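Interferon alpha/beta receptor 1 (Mus musculus, PDB 3WCY) pairs with IFNAR2 to form the heterodimeric cell-surface receptor for type I interferons, whose binding switches on JAK-STAT signalling. Local coordinates at residues V11-D16 with Y98-S103; S217-W222 with H265-Q270; L321-N326 with F359-L364. All coordinates share one frame; numbering follows the deposited sequence.

The three contacts follow one another along the extracellular part of the receptor, which is built from four fibronectin type III domains, and each closes before the next opens. Contact 1 pairs strand 12-14 with the short, weakly bonded strand 100-101, probably near the junction of the first and second domains. Contact 2 joins strands 217-221 and 266-269 in the third domain, and contact 3 joins strands 321-326 and 358-361 in the fourth. No sheet is shared. The centres of contact 1 and contact 2 lie about 48 Å apart, those of contact 2 and contact 3 about 41 Å. Contacts 2 and 3 repeat one three-stranded antiparallel arrangement, whereas contact 1 is parallel and probably links modules, as expected of a receptor assembled from domains in series.

Contact 1: residues V11-D16 with Y98-S103; sequences VYIIDD and YTAHMS
The phenol of Tyr12 reaches across to the imidazole of His101 and comes over the rim of one face, Tyr12 OH 3.5 Å from His101 CG. The planes differ by 25°, but the rings are slid so far apart that they barely overlap. Ile14 and His101 form a parallel bridge, although the two segments diverge by 56°: His101 N donates to Ile13 O at 2.8 Å, and Asp15 N donates to His101 O at 3.0 Å, so His101 is held through both its amide and its carbonyl. Ile14 CD1 packs on His101 CB at 3.8 Å.

Asp15 grips Ser103 by two bonds. Its chi1 of -65° puts CG anti to the carbonyl carbon; from there OD1 offers its syn lone pair to Ser103 N at 2.8 Å, while Ser103 OG approaches Asp15 OD2 from above the carboxylate plane at 3.0 Å. An alanine here would probably leave Ser103 N and OG without this acceptor and free the chain at Ser103 to shift. Asp15 also packs on Pro123 and Trp130, and neighbouring Asp16 accepts from the amides of Asn128 and Met129. Judged by sequence family, this short parallel pairing probably lies near the junction between the first two fibronectin type III domains.

Contact 2: residues S217-W222 with H265-Q270; sequences SYVLKW and HCVFSQ
Tyr218 and Phe268 form a hydrogen-bonded antiparallel pair that satisfies both backbones: Tyr218 N donates to Phe268 O at 2.9 Å, and Phe268 N returns a bond to Tyr218 O at 3.2 Å. The next such pair behaves alike, with Leu220 N bonded almost straight to Cys266 O at 2.8 Å (177° at the hydrogen) and Cys266 N to Leu220 O by a longer, more bent bond. Val219 and Val267, between them, turn their backbone polar groups outward; Val219 bonds to Asp212 of the neighbouring strand, and Val267 O has a weak hydrogen bond with Thr257 OG1. Val267 CA adds a CA-H...O contact to Tyr218 O.

The Tyr218 hydroxyl accepts from Gln270 NE2 at 3.2 Å, tilted somewhat out of the amide plane, and has a second, weak hydrogen bond with Ser301 OG. Ser269 OG is hydrogen-bonded to Asp271 OD2, outside the two segments.

On the Tyr218, Leu220, Cys266 and Phe268 face, the Phe268 ring meets both Tyr218 and Leu220. One ring face takes Tyr218 CB in a CH-pi contact 3.8 Å from the centroid, while Leu220 CB lies in plane at the edge, 3.7 Å from Phe268 CE2. Leu220 CD2 also touches Cys266 SG, which is tied to Cys258 by a disulfide. Val219 CG2 and Val267 CG2 meet at 3.8 Å on the other face. Leu280 and Phe278 of strand 277-281 touch Phe268 from the opposing sheet, and Phe278 also meets the Tyr218 ring edge-to-face. The strand order is 210-213, 217-221, 266-269, as in the A-B-E sheet of a fibronectin type III domain.

Contact 3: residues L321-N326 with F359-L364; sequences LLVYVN and FTLKNL
The side chains of Leu321 and Leu361 run alongside one another in the same direction, with Leu321 CD2 3.8 Å from Leu361 CD1. The same Leu361 CD1 also meets Val323 CG2, so one methyl bridges two residues of the partner strand. Leu364 CD1 comes up against Leu321 CB at 3.6 Å, from beyond the end of the pairing. At the opposite end Val325 CG2 touches Phe359 CE2 at 3.9 Å, approaching the ring obliquely. Val323 O lies near the plane of the Phe359 ring, at its edge.

These positions are set by two hydrogen-bonded antiparallel pairs. Leu321 N gives to Leu361 O at 2.7 Å and Leu361 N to Leu321 O at 2.8 Å, and Val323 and Phe359 exchange an equivalent pair of bonds. Leu322 and Thr360 stand between them on the other face, where Leu322 CG meets Thr360 OG1 at 3.8 Å.

Farther out, Leu322 and Tyr324 bond through their backbones to Thr315 and Thr313 of strand 311-316. Ile339 and Phe341 of strand 337-343, with Val372 and Ala374 of strand 369-376, receive the apolar face from the opposing sheet of this fibronectin type III domain. The buried side chains of Leu321, Val323, Val325, Phe359 and Leu361 meet mainly by apolar contact, which implies that backbone bonds and apolar side-chain contacts both join the strands, while the same apolar face packs on the opposing sheet.

Contact 1: residues V11-D16 with Y98-S103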
loop_
_atom_site.group_PDB
_atom_site.type_symbol
_atom_site.label_atom_id
_atom_site.label_comp_id
_atom_site.label_asym_id
_atom_site.label_seq_id
_atom_site.Cartn_x
_atom_site.Cartn_y
_atom_site.Cartn_z
ATOM N N VAL A 11 8.323 -28.803 -18.675
ATOM C CA VAL A 11 6.980 -28.571 -18.140
ATOM C C VAL A 11 6.643 -27.067 -18.107
ATOM O O VAL A 11 7.369 -26.281 -17.485
ATOM C CB VAL A 11 6.740 -29.297 -16.776
ATOM C CG1 VAL A 11 7.765 -28.890 -15.710
ATOM C CG2 VAL A 11 5.310 -29.103 -16.267
ATOM N N TYR A 12 5.552 -26.679 -18.797
ATOM C CA TYR A 12 5.100 -25.291 -18.825
ATOM C C TYR A 12 4.039 -25.069 -17.759
ATOM O O TYR A 12 3.087 -25.846 -17.651
ATOM C CB TYR A 12 4.594 -24.868 -20.216
ATOM C CG TYR A 12 4.287 -23.387 -20.328
ATOM C CD1 TYR A 12 5.299 -22.460 -20.566
ATOM C CD2 TYR A 12 2.985 -22.912 -20.199
ATOM C CE1 TYR A 12 5.023 -21.098 -20.674
ATOM C CE2 TYR A 12 2.699 -21.551 -20.293
ATOM C CZ TYR A 12 3.720 -20.647 -20.529
ATOM O OH TYR A 12 3.441 -19.305 -20.624
ATOM N N ILE A 13 4.230 -24.017 -16.952
ATOM C CA ILE A 13 3.309 -23.660 -15.878
ATOM C C ILE A 13 2.810 -22.234 -16.068
ATOM O O ILE A 13 3.596 -21.280 -16.074
ATOM C CB ILE A 13 3.870 -23.895 -14.437
ATOM C CG1 ILE A 13 4.739 -25.172 -14.336
ATOM C CG2 ILE A 13 2.726 -23.909 -13.407
ATOM C CD1 ILE A 13 5.686 -25.201 -13.173
ATOM N N ILE A 14 1.496 -22.107 -16.239
ATOM C CA ILE A 14 0.799 -20.834 -16.369
ATOM C C ILE A 14 -0.204 -20.814 -15.213
ATOM O O ILE A 14 -1.260 -21.456 -15.292
ATOM C CB ILE A 14 0.217 -20.589 -17.805
ATOM C CG1 ILE A 14 -0.492 -19.229 -17.941
ATOM C CG2 ILE A 14 -0.638 -21.745 -18.327
ATOM C CD1 ILE A 14 0.382 -18.111 -18.446
ATOM N N ASP A 15 0.199 -20.166 -14.090
ATOM C CA ASP A 15 -0.556 -20.084 -12.835
ATOM C C ASP A 15 -0.659 -21.513 -12.280
ATOM O O ASP A 15 0.377 -22.126 -12.037
ATOM C CB ASP A 15 -1.934 -19.406 -13.028
ATOM C CG ASP A 15 -1.875 -17.952 -13.442
ATOM O OD1 ASP A 15 -1.004 -17.601 -14.268
ATOM O OD2 ASP A 15 -2.714 -17.172 -12.962
ATOM N N ASP A 16 -1.884 -22.051 -12.112
ATOM C CA ASP A 16 -2.100 -23.386 -11.550
ATOM C C ASP A 16 -2.341 -24.455 -12.623
ATOM O O ASP A 16 -2.668 -25.605 -12.306
ATOM C CB ASP A 16 -3.185 -23.371 -10.462
ATOM C CG ASP A 16 -2.693 -22.787 -9.151
ATOM O OD1 ASP A 16 -1.724 -23.344 -8.575
ATOM O OD2 ASP A 16 -3.271 -21.772 -8.700
ATOM N N TYR A 98 9.159 -20.527 -9.170
ATOM C CA TYR A 98 10.146 -19.839 -10.007
ATOM C C TYR A 98 9.867 -20.003 -11.516
ATOM O O TYR A 98 10.126 -19.079 -12.290
ATOM C CB TYR A 98 11.582 -20.297 -9.677
ATOM C CG TYR A 98 12.041 -20.032 -8.258
ATOM C CD1 TYR A 98 12.285 -18.734 -7.812
ATOM C CD2 TYR A 98 12.334 -21.082 -7.392
ATOM C CE1 TYR A 98 12.737 -18.486 -6.515
ATOM C CE2 TYR A 98 12.807 -20.847 -6.099
ATOM C CZ TYR A 98 13.007 -19.545 -5.664
ATOM O OH TYR A 98 13.465 -19.304 -4.388
ATOM N N THR A 99 9.351 -21.171 -11.926
ATOM C CA THR A 99 9.058 -21.476 -13.331
ATOM C C THR A 99 7.648 -21.078 -13.787
ATOM O O THR A 99 7.380 -21.081 -14.996
ATOM C CB THR A 99 9.375 -22.950 -13.658
ATOM O OG1 THR A 99 8.748 -23.803 -12.696
ATOM C CG2 THR A 99 10.873 -23.231 -13.730
ATOM N N ALA A 100 6.751 -20.746 -12.837
ATOM C CA ALA A 100 5.359 -20.375 -13.131
ATOM C C ALA A 100 5.203 -18.985 -13.747
ATOM O O ALA A 100 5.777 -18.012 -13.251
ATOM C CB ALA A 100 4.501 -20.498 -11.884
ATOM N N HIS A 101 4.418 -18.908 -14.831
ATOM C CA HIS A 101 4.114 -17.680 -15.565
ATOM C C HIS A 101 2.817 -17.071 -15.051
ATOM O O HIS A 101 1.998 -17.770 -14.446
ATOM C CB HIS A 101 3.967 -17.978 -17.067
ATOM C CG HIS A 101 5.250 -18.316 -17.754
ATOM N ND1 HIS A 101 5.962 -17.364 -18.462
ATOM C CD2 HIS A 101 5.908 -19.496 -17.823
ATOM C CE1 HIS A 101 7.022 -17.991 -18.941
ATOM N NE2 HIS A 101 7.033 -19.275 -18.582
ATOM N N MET A 102 2.617 -15.778 -15.331
ATOM C CA MET A 102 1.422 -15.037 -14.936
ATOM C C MET A 102 0.457 -14.879 -16.107
ATOM O O MET A 102 0.809 -14.255 -17.115
ATOM C CB MET A 102 1.813 -13.656 -14.418
ATOM C CG MET A 102 2.137 -13.632 -12.966
ATOM S SD MET A 102 2.983 -12.103 -12.548
ATOM C CE MET A 102 1.672 -10.948 -12.734
ATOM N N SER A 103 -0.772 -15.420 -15.965
ATOM C CA SER A 103 -1.820 -15.299 -16.984
ATOM C C SER A 103 -2.359 -13.864 -16.922
ATOM O O SER A 103 -2.242 -13.253 -15.864
ATOM C CB SER A 103 -2.939 -16.308 -16.735
ATOM O OG SER A 103 -3.653 -15.997 -15.552
#

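Contact 2: residues S217-W222 with H265-Q270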
loop_
_atom_site.group_PDB
_atom_site.type_symbol
_atom_site.label_atom_id
_atom_site.label_comp_id
_atom_site.label_asym_id
_atom_site.label_seq_id
_atom_site.Cartn_x
_atom_site.Cartn_y
_atom_site.Cartn_z
ATOM N N SER A 217 -13.128 14.290 15.705
ATOM C CA SER A 217 -14.169 14.743 14.781
ATOM C C SER A 217 -13.551 15.121 13.435
ATOM O O SER A 217 -12.457 15.687 13.397
ATOM C CB SER A 217 -14.929 15.929 15.370
ATOM O OG SER A 217 -15.988 16.352 14.527
ATOM N N TYR A 218 -14.249 14.808 12.333
ATOM C CA TYR A 218 -13.778 15.117 10.981
ATOM C C TYR A 218 -14.693 16.127 10.301
ATOM O O TYR A 218 -15.914 16.025 10.419
ATOM C CB TYR A 218 -13.724 13.855 10.100
ATOM C CG TYR A 218 -12.940 12.687 10.657
ATOM C CD1 TYR A 218 -13.583 11.646 11.321
ATOM C CD2 TYR A 218 -11.574 12.565 10.425
ATOM C CE1 TYR A 218 -12.873 10.548 11.800
ATOM C CE2 TYR A 218 -10.853 11.473 10.903
ATOM C CZ TYR A 218 -11.508 10.462 11.588
ATOM O OH TYR A 218 -10.812 9.373 12.055
ATOM N N VAL A 219 -14.105 17.071 9.554
ATOM C CA VAL A 219 -14.860 18.065 8.791
ATOM C C VAL A 219 -14.580 17.833 7.306
ATOM O O VAL A 219 -13.422 17.872 6.880
ATOM C CB VAL A 219 -14.612 19.534 9.249
ATOM C CG1 VAL A 219 -15.269 20.540 8.303
ATOM C CG2 VAL A 219 -15.103 19.753 10.677
ATOM N N LEU A 220 -15.645 17.547 6.540
ATOM C CA LEU A 220 -15.593 17.299 5.102
ATOM C C LEU A 220 -16.081 18.550 4.357
ATOM O O LEU A 220 -17.284 18.838 4.335
ATOM C CB LEU A 220 -16.434 16.052 4.747
ATOM C CG LEU A 220 -16.375 15.548 3.303
ATOM C CD1 LEU A 220 -15.402 14.415 3.170
ATOM C CD2 LEU A 220 -17.731 15.061 2.847
ATOM N N LYS A 221 -15.127 19.311 3.786
ATOM C CA LYS A 221 -15.383 20.542 3.032
ATOM C C LYS A 221 -15.203 20.304 1.530
ATOM O O LYS A 221 -14.190 19.735 1.109
ATOM C CB LYS A 221 -14.478 21.685 3.524
ATOM N N TRP A 222 -16.203 20.727 0.728
ATOM C CA TRP A 222 -16.225 20.555 -0.730
ATOM C C TRP A 222 -16.994 21.667 -1.468
ATOM O O TRP A 222 -17.481 22.605 -0.831
ATOM C CB TRP A 222 -16.747 19.152 -1.114
ATOM C CG TRP A 222 -17.985 18.714 -0.382
ATOM C CD1 TRP A 222 -18.047 18.093 0.832
ATOM C CD2 TRP A 222 -19.335 18.820 -0.848
ATOM N NE1 TRP A 222 -19.354 17.831 1.164
ATOM C CE2 TRP A 222 -20.168 18.268 0.151
ATOM C CE3 TRP A 222 -19.927 19.352 -2.006
ATOM C CZ2 TRP A 222 -21.558 18.224 0.022
ATOM C CZ3 TRP A 222 -21.304 19.310 -2.129
ATOM C CH2 TRP A 222 -22.104 18.760 -1.120
ATOM N N HIS A 265 -21.011 21.526 4.359
ATOM C CA HIS A 265 -20.363 21.272 5.640
ATOM C C HIS A 265 -20.869 19.913 6.134
ATOM O O HIS A 265 -22.077 19.729 6.325
ATOM C CB HIS A 265 -20.679 22.410 6.637
ATOM C CG HIS A 265 -20.013 22.279 7.976
ATOM N ND1 HIS A 265 -18.647 22.061 8.095
ATOM C CD2 HIS A 265 -20.545 22.389 9.216
ATOM C CE1 HIS A 265 -18.402 22.019 9.395
ATOM N NE2 HIS A 265 -19.513 22.211 10.109
ATOM N N CYS A 266 -19.941 18.951 6.272
ATOM C CA CYS A 266 -20.200 17.568 6.675
ATOM C C CYS A 266 -19.312 17.208 7.881
ATOM O O CYS A 266 -18.087 17.325 7.799
ATOM C CB CYS A 266 -19.967 16.639 5.479
ATOM S SG CYS A 266 -20.048 14.862 5.847
ATOM N N VAL A 267 -19.935 16.824 9.014
ATOM C CA VAL A 267 -19.225 16.452 10.249
ATOM C C VAL A 267 -19.560 15.007 10.662
ATOM O O VAL A 267 -20.733 14.667 10.799
ATOM C CB VAL A 267 -19.434 17.486 11.403
ATOM C CG1 VAL A 267 -18.879 16.980 12.737
ATOM C CG2 VAL A 267 -18.815 18.836 11.056
ATOM N N PHE A 268 -18.522 14.175 10.868
ATOM C CA PHE A 268 -18.651 12.774 11.282
ATOM C C PHE A 268 -17.599 12.381 12.333
ATOM O O PHE A 268 -16.475 12.884 12.284
ATOM C CB PHE A 268 -18.640 11.828 10.061
ATOM C CG PHE A 268 -17.535 12.030 9.045
ATOM C CD1 PHE A 268 -16.400 11.229 9.059
ATOM C CD2 PHE A 268 -17.654 12.985 8.040
ATOM C CE1 PHE A 268 -15.393 11.394 8.103
ATOM C CE2 PHE A 268 -16.638 13.159 7.093
ATOM C CZ PHE A 268 -15.513 12.366 7.135
ATOM N N SER A 269 -17.971 11.511 13.296
ATOM C CA SER A 269 -17.065 11.071 14.370
ATOM C C SER A 269 -16.394 9.710 14.121
ATOM O O SER A 269 -16.921 8.884 13.372
ATOM C CB SER A 269 -17.758 11.102 15.732
ATOM O OG SER A 269 -18.448 9.900 16.037
ATOM N N GLN A 270 -15.246 9.482 14.794
ATOM C CA GLN A 270 -14.397 8.284 14.727
ATOM C C GLN A 270 -15.096 6.946 15.064
ATOM O O GLN A 270 -14.561 5.885 14.729
ATOM C CB GLN A 270 -13.139 8.460 15.602
ATOM C CG GLN A 270 -12.179 9.556 15.133
ATOM C CD GLN A 270 -10.831 9.535 15.827
ATOM O OE1 GLN A 270 -10.708 9.249 17.027
ATOM N NE2 GLN A 270 -9.787 9.891 15.090
#

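Contact 3: residues L321-N326 with F359-L364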
loop_
_atom_site.group_PDB
_atom_site.type_symbol
_atom_site.label_atom_id
_atom_site.label_comp_id
_atom_site.label_asym_id
_atom_site.label_seq_id
_atom_site.Cartn_x
_atom_site.Cartn_y
_atom_site.Cartn_z
ATOM N N LEU A 321 23.605 32.226 -1.695
ATOM C CA LEU A 321 23.042 32.332 -0.354
ATOM C C LEU A 321 22.958 30.914 0.219
ATOM O O LEU A 321 22.041 30.158 -0.116
ATOM C CB LEU A 321 21.672 33.028 -0.381
ATOM C CG LEU A 321 21.162 33.545 0.954
ATOM C CD1 LEU A 321 20.722 34.985 0.842
ATOM C CD2 LEU A 321 20.036 32.684 1.478
ATOM N N LEU A 322 23.964 30.538 1.027
ATOM C CA LEU A 322 24.054 29.215 1.645
ATOM C C LEU A 322 23.054 29.065 2.787
ATOM O O LEU A 322 22.955 29.939 3.646
ATOM C CB LEU A 322 25.480 28.935 2.136
ATOM C CG LEU A 322 26.036 27.542 1.848
ATOM C CD1 LEU A 322 27.553 27.563 1.827
ATOM C CD2 LEU A 322 25.530 26.509 2.865
ATOM N N VAL A 323 22.307 27.954 2.774
ATOM C CA VAL A 323 21.272 27.621 3.756
ATOM C C VAL A 323 21.616 26.275 4.421
ATOM O O VAL A 323 21.894 25.301 3.718
ATOM C CB VAL A 323 19.851 27.617 3.104
ATOM C CG1 VAL A 323 18.774 27.211 4.102
ATOM C CG2 VAL A 323 19.510 28.972 2.494
ATOM N N TYR A 324 21.608 26.229 5.764
ATOM C CA TYR A 324 21.879 24.997 6.505
ATOM C C TYR A 324 20.697 24.557 7.366
ATOM O O TYR A 324 20.266 25.292 8.256
ATOM C CB TYR A 324 23.169 25.074 7.347
ATOM C CG TYR A 324 23.783 23.710 7.582
ATOM C CD1 TYR A 324 24.916 23.306 6.885
ATOM C CD2 TYR A 324 23.196 22.799 8.456
ATOM C CE1 TYR A 324 25.455 22.032 7.058
ATOM C CE2 TYR A 324 23.711 21.516 8.618
ATOM C CZ TYR A 324 24.848 21.139 7.927
ATOM O OH TYR A 324 25.366 19.878 8.111
ATOM N N VAL A 325 20.207 23.333 7.118
ATOM C CA VAL A 325 19.101 22.722 7.860
ATOM C C VAL A 325 19.686 21.797 8.917
ATOM O O VAL A 325 20.474 20.911 8.594
ATOM C CB VAL A 325 18.098 21.961 6.955
ATOM C CG1 VAL A 325 16.791 21.709 7.697
ATOM C CG2 VAL A 325 17.840 22.700 5.649
ATOM N N ASN A 326 19.302 22.000 10.173
ATOM C CA ASN A 326 19.783 21.176 11.273
ATOM C C ASN A 326 18.604 20.473 11.931
ATOM O O ASN A 326 17.697 21.155 12.409
ATOM C CB ASN A 326 20.542 22.038 12.290
ATOM C CG ASN A 326 21.907 22.490 11.835
ATOM O OD1 ASN A 326 22.854 21.699 11.758
ATOM N ND2 ASN A 326 22.058 23.789 11.599
ATOM N N PHE A 359 22.155 23.513 1.447
ATOM C CA PHE A 359 21.420 24.072 0.309
ATOM C C PHE A 359 22.143 25.346 -0.105
ATOM O O PHE A 359 22.550 26.123 0.756
ATOM C CB PHE A 359 19.974 24.417 0.709
ATOM C CG PHE A 359 19.013 23.257 0.797
ATOM C CD1 PHE A 359 18.089 23.022 -0.214
ATOM C CD2 PHE A 359 19.007 22.420 1.906
ATOM C CE1 PHE A 359 17.185 21.955 -0.122
ATOM C CE2 PHE A 359 18.108 21.352 1.992
ATOM C CZ PHE A 359 17.206 21.123 0.978
ATOM N N THR A 360 22.322 25.555 -1.405
ATOM C CA THR A 360 23.003 26.742 -1.907
ATOM C C THR A 360 22.086 27.497 -2.868
ATOM O O THR A 360 21.886 27.062 -4.009
ATOM C CB THR A 360 24.403 26.371 -2.449
ATOM O OG1 THR A 360 25.178 25.808 -1.385
ATOM C CG2 THR A 360 25.149 27.559 -3.042
ATOM N N LEU A 361 21.493 28.606 -2.389
ATOM C CA LEU A 361 20.608 29.426 -3.216
ATOM C C LEU A 361 21.454 30.297 -4.121
ATOM O O LEU A 361 22.017 31.306 -3.686
ATOM C CB LEU A 361 19.615 30.258 -2.385
ATOM C CG LEU A 361 18.552 29.479 -1.616
ATOM C CD1 LEU A 361 17.815 30.374 -0.652
ATOM C CD2 LEU A 361 17.576 28.838 -2.551
ATOM N N LYS A 362 21.601 29.851 -5.372
ATOM C CA LYS A 362 22.397 30.552 -6.376
ATOM C C LYS A 362 21.561 31.310 -7.407
ATOM O O LYS A 362 20.395 30.976 -7.635
ATOM C CB LYS A 362 23.468 29.643 -7.013
ATOM C CG LYS A 362 22.967 28.337 -7.636
ATOM C CD LYS A 362 24.072 27.268 -7.750
ATOM C CE LYS A 362 25.105 27.514 -8.835
ATOM N NZ LYS A 362 26.267 28.309 -8.342
ATOM N N ASN A 363 22.168 32.366 -7.985
ATOM C CA ASN A 363 21.603 33.269 -8.985
ATOM C C ASN A 363 20.387 34.060 -8.477
ATOM O O ASN A 363 19.347 34.108 -9.132
ATOM C CB ASN A 363 21.364 32.564 -10.336
ATOM C CG ASN A 363 22.574 31.849 -10.881
ATOM O OD1 ASN A 363 23.606 32.457 -11.189
ATOM N ND2 ASN A 363 22.466 30.537 -11.020
ATOM N N LEU A 364 20.528 34.685 -7.303
ATOM C CA LEU A 364 19.493 35.541 -6.720
ATOM C C LEU A 364 19.824 37.004 -7.067
ATOM O O LEU A 364 20.996 37.334 -7.272
ATOM C CB LEU A 364 19.435 35.384 -5.192
ATOM C CG LEU A 364 19.087 34.013 -4.618
ATOM C CD1 LEU A 364 19.525 33.920 -3.194
ATOM C CD2 LEU A 364 17.599 33.740 -4.677
#